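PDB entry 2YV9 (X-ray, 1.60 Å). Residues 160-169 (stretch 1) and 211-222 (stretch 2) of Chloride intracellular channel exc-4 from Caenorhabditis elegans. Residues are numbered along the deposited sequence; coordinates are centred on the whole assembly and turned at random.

Stretch 1 (160-169) HYNRVCEQLS
Stretch 2 (211-222) GFDIPHNFTHLW

Residues 160-169 lie within one continuous helix, with phi near -60° and psi near -40° throughout. Its backbone hydrogen bonds run from N of residue i+4 to O of residue i, from Val164 N to His160 O (2.9 Å) through Ser169 N to Cys165 O (2.8 Å). Stretch 2 is mostly irregular. Gly211 follows a helix with phi/psi of 88/36. Phe212 and Asp213 are extended, at -160/155 and -114/166. Pro215 to Phe218 form a type I turn, with Phe218 N hydrogen-bonded to Pro215 O at 3.3 Å. Phe218 (-85/74) is the N-cap residue of the helix that starts at Thr219.

The two stretches run in the same general direction. Tyr161 CA is 9.1 Å from Phe212 CA, Cys165 CA is 7.3 Å from Pro215 CA, and Ser169 CA is 6.6 Å from Phe218 CA. No direct hydrogen bond joins them. The side-chain contacts are mainly apolar and aromatic.

Tyr161 (chi1 t) turns its ring edge to the face of Phe212 (chi1 p). The ring planes meet at 73°, with centroids 5.2 Å apart and Tyr161 CE1 3.6 Å from Phe212 CG. A water bridges the stretches, 2.8 Å from Tyr161 OH and donating to Asp213 O at 2.7 Å.

Leu168 (m, t) points toward stretch 2 and has the largest covered area. Leu168 CD1 lies 3.9 Å from Pro215 CD, and Leu168 CD2 is 3.7 Å from Leu221 CD2. Cys165 SG (chi1 m) packs 4.0 Å from Pro215 CG. Phe218 (chi1 m, chi2 -19°) brings CE2 to 3.7 Å from Leu168 CB. Ser169 CA sits over the Phe218 ring face, 4.0 Å from the centroid, in a CH-pi contact.

Within stretch 2, His216 NE2 donates to Asp213 OD2 at 2.8 Å. Trp222 NE1 donates to Ile214 O at 3.2 Å, tying the new helix back to the loop.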

# COMPACT_ATOMS: atom_id res chain seq x y z
N HIS A 160 19.10 0.28 -21.24
CA HIS A 160 18.33 -0.11 -20.04
C HIS A 160 18.69 -1.55 -19.67
O HIS A 160 18.77 -1.91 -18.48
CB HIS A 160 16.83 -0.04 -20.35
CG HIS A 160 16.41 1.28 -20.89
ND1 HIS A 160 16.56 2.46 -20.19
CD2 HIS A 160 15.82 1.62 -22.08
CE1 HIS A 160 16.06 3.45 -20.91
NE2 HIS A 160 15.62 2.97 -22.07
N TYR A 161 18.92 -2.36 -20.69
CA TYR A 161 19.32 -3.75 -20.49
C TYR A 161 20.70 -3.79 -19.84
O TYR A 161 20.94 -4.58 -18.97
CB TYR A 161 19.35 -4.53 -21.80
CG TYR A 161 20.12 -5.85 -21.73
CD1 TYR A 161 19.56 -6.96 -21.15
CD2 TYR A 161 21.43 -5.93 -22.19
CE1 TYR A 161 20.25 -8.18 -21.09
CE2 TYR A 161 22.12 -7.10 -22.14
CZ TYR A 161 21.56 -8.23 -21.58
OH TYR A 161 22.38 -9.37 -21.55
N ASN A 162 21.60 -3.00 -20.38
CA ASN A 162 22.97 -2.97 -19.81
C ASN A 162 22.95 -2.53 -18.35
O ASN A 162 23.69 -3.13 -17.52
CB ASN A 162 23.91 -2.07 -20.64
CG ASN A 162 24.07 -2.57 -22.07
OD1 ASN A 162 23.73 -3.71 -22.37
ND2 ASN A 162 24.60 -1.70 -22.96
N ARG A 163 22.08 -1.55 -18.01
CA ARG A 163 21.91 -1.08 -16.64
C ARG A 163 21.32 -2.13 -15.74
O ARG A 163 21.71 -2.26 -14.58
CB ARG A 163 21.13 0.21 -16.55
CG ARG A 163 21.83 1.36 -17.19
CD ARG A 163 21.43 2.69 -16.55
NE ARG A 163 22.34 3.75 -17.00
CZ ARG A 163 22.21 5.03 -16.68
NH1 ARG A 163 21.22 5.47 -15.89
NH2 ARG A 163 23.10 5.89 -17.14
N VAL A 164 20.37 -2.91 -16.28
CA VAL A 164 19.92 -4.10 -15.56
C VAL A 164 21.09 -5.02 -15.23
O VAL A 164 21.27 -5.42 -14.10
CB VAL A 164 18.78 -4.88 -16.32
CG1 VAL A 164 18.45 -6.22 -15.67
CG2 VAL A 164 17.49 -3.96 -16.38
N CYS A 165 21.89 -5.36 -16.23
CA CYS A 165 23.01 -6.26 -16.02
C CYS A 165 24.03 -5.68 -15.01
O CYS A 165 24.53 -6.39 -14.14
CB CYS A 165 23.69 -6.55 -17.32
SG CYS A 165 22.67 -7.60 -18.38
N GLU A 166 24.24 -4.36 -15.10
CA GLU A 166 25.11 -3.66 -14.11
C GLU A 166 24.61 -3.85 -12.68
O GLU A 166 25.38 -4.10 -11.76
CB GLU A 166 25.14 -2.17 -14.45
CG GLU A 166 26.19 -1.42 -13.66
CD GLU A 166 26.22 0.08 -13.93
OE1 GLU A 166 25.53 0.56 -14.87
OE2 GLU A 166 26.93 0.77 -13.17
N GLN A 167 23.31 -3.69 -12.46
CA GLN A 167 22.74 -3.81 -11.08
C GLN A 167 22.76 -5.26 -10.57
O GLN A 167 23.08 -5.57 -9.39
CB GLN A 167 21.33 -3.24 -11.03
CG GLN A 167 21.25 -1.80 -11.41
CD GLN A 167 22.05 -0.91 -10.42
OE1 GLN A 167 22.03 -1.13 -9.19
NE2 GLN A 167 22.78 0.04 -10.97
N LEU A 168 22.45 -6.18 -11.47
CA LEU A 168 22.60 -7.61 -11.18
C LEU A 168 24.05 -7.92 -10.80
O LEU A 168 24.31 -8.69 -9.86
CB LEU A 168 22.19 -8.45 -12.40
CG LEU A 168 20.69 -8.49 -12.65
CD1 LEU A 168 20.40 -9.11 -14.07
CD2 LEU A 168 19.91 -9.24 -11.57
N SER A 169 24.97 -7.29 -11.53
CA SER A 169 26.40 -7.44 -11.24
C SER A 169 26.73 -6.86 -9.86
O SER A 169 27.46 -7.49 -9.11
CB SER A 169 27.27 -6.77 -12.28
OG SER A 169 28.63 -7.12 -11.98
N GLY A 211 14.03 -11.70 -24.01
CA GLY A 211 15.13 -12.25 -24.81
C GLY A 211 16.48 -12.29 -24.09
O GLY A 211 17.51 -12.17 -24.72
N PHE A 212 16.47 -12.56 -22.78
CA PHE A 212 17.71 -12.59 -22.02
C PHE A 212 17.52 -13.38 -20.73
O PHE A 212 16.41 -13.52 -20.23
CB PHE A 212 18.22 -11.16 -21.75
CG PHE A 212 17.48 -10.43 -20.65
CD1 PHE A 212 17.92 -10.50 -19.33
CD2 PHE A 212 16.37 -9.64 -20.93
CE1 PHE A 212 17.27 -9.85 -18.30
CE2 PHE A 212 15.69 -8.98 -19.91
CZ PHE A 212 16.16 -9.05 -18.60
N ASP A 213 18.63 -13.91 -20.22
CA ASP A 213 18.66 -14.56 -18.91
C ASP A 213 19.55 -13.70 -18.01
O ASP A 213 20.27 -12.79 -18.47
CB ASP A 213 19.26 -15.96 -19.02
CG ASP A 213 18.81 -16.90 -17.90
OD1 ASP A 213 18.07 -16.50 -16.99
OD2 ASP A 213 19.18 -18.09 -17.99
N ILE A 214 19.44 -13.97 -16.72
CA ILE A 214 20.25 -13.27 -15.73
C ILE A 214 21.66 -13.81 -16.01
O ILE A 214 21.81 -15.02 -16.11
CB ILE A 214 19.76 -13.60 -14.30
CG1 ILE A 214 18.41 -12.95 -13.98
CG2 ILE A 214 20.84 -13.21 -13.25
CD1 ILE A 214 17.83 -13.42 -12.70
N PRO A 215 22.67 -12.94 -16.23
CA PRO A 215 23.94 -13.47 -16.73
C PRO A 215 24.52 -14.63 -15.93
O PRO A 215 24.56 -14.58 -14.69
CB PRO A 215 24.86 -12.26 -16.72
CG PRO A 215 23.92 -11.08 -16.96
CD PRO A 215 22.66 -11.46 -16.22
N HIS A 216 24.97 -15.67 -16.62
CA HIS A 216 25.39 -16.93 -15.99
C HIS A 216 26.72 -16.84 -15.22
O HIS A 216 27.06 -17.71 -14.41
CB HIS A 216 25.46 -18.00 -17.10
CG HIS A 216 24.11 -18.37 -17.62
ND1 HIS A 216 23.91 -19.40 -18.52
CD2 HIS A 216 22.89 -17.83 -17.38
CE1 HIS A 216 22.63 -19.50 -18.79
NE2 HIS A 216 21.98 -18.57 -18.11
N ASN A 217 27.47 -15.78 -15.44
CA ASN A 217 28.75 -15.59 -14.75
C ASN A 217 28.58 -15.00 -13.34
O ASN A 217 29.54 -14.95 -12.57
CB ASN A 217 29.70 -14.74 -15.60
CG ASN A 217 29.25 -13.30 -15.73
OD1 ASN A 217 28.15 -13.04 -16.17
ND2 ASN A 217 30.12 -12.37 -15.37
N PHE A 218 27.37 -14.56 -12.99
CA PHE A 218 27.08 -14.01 -11.68
C PHE A 218 26.77 -15.15 -10.69
O PHE A 218 25.62 -15.39 -10.27
CB PHE A 218 25.91 -13.04 -11.75
CG PHE A 218 26.14 -11.85 -12.63
CD1 PHE A 218 27.42 -11.43 -13.01
CD2 PHE A 218 25.05 -11.12 -13.08
CE1 PHE A 218 27.59 -10.34 -13.84
CE2 PHE A 218 25.20 -10.01 -13.86
CZ PHE A 218 26.46 -9.61 -14.26
N THR A 219 27.81 -15.88 -10.28
CA THR A 219 27.62 -17.11 -9.53
C THR A 219 27.00 -16.94 -8.14
O THR A 219 26.21 -17.79 -7.69
CB THR A 219 28.98 -17.81 -9.31
OG1 THR A 219 29.73 -17.72 -10.52
CG2 THR A 219 28.80 -19.24 -8.89
N HIS A 220 27.40 -15.88 -7.43
CA HIS A 220 26.87 -15.60 -6.09
C HIS A 220 25.39 -15.24 -6.17
O HIS A 220 24.59 -15.66 -5.34
CB HIS A 220 27.65 -14.51 -5.38
CG HIS A 220 28.97 -15.00 -4.86
ND1 HIS A 220 30.06 -15.16 -5.68
CD2 HIS A 220 29.31 -15.53 -3.66
CE1 HIS A 220 31.05 -15.68 -4.97
NE2 HIS A 220 30.62 -15.94 -3.75
N LEU A 221 25.05 -14.45 -7.19
CA LEU A 221 23.64 -14.07 -7.41
C LEU A 221 22.84 -15.32 -7.71
O LEU A 221 21.71 -15.47 -7.22
CB LEU A 221 23.54 -13.10 -8.55
CG LEU A 221 22.14 -12.62 -8.95
CD1 LEU A 221 21.55 -11.88 -7.82
CD2 LEU A 221 22.22 -11.77 -10.20
N TRP A 222 23.38 -16.18 -8.59
CA TRP A 222 22.64 -17.40 -8.97
C TRP A 222 22.52 -18.29 -7.77
O TRP A 222 21.51 -18.99 -7.56
CB TRP A 222 23.30 -18.09 -10.15
CG TRP A 222 22.78 -17.59 -11.48
CD1 TRP A 222 23.42 -16.82 -12.38
CD2 TRP A 222 21.50 -17.89 -12.03
NE1 TRP A 222 22.62 -16.62 -13.49
CE2 TRP A 222 21.42 -17.27 -13.26
CE3 TRP A 222 20.41 -18.62 -11.57
CZ2 TRP A 222 20.26 -17.34 -14.04
CZ3 TRP A 222 19.28 -18.69 -12.34
CH2 TRP A 222 19.21 -18.09 -13.54
O HOH W 1 22.01 -11.85 -20.31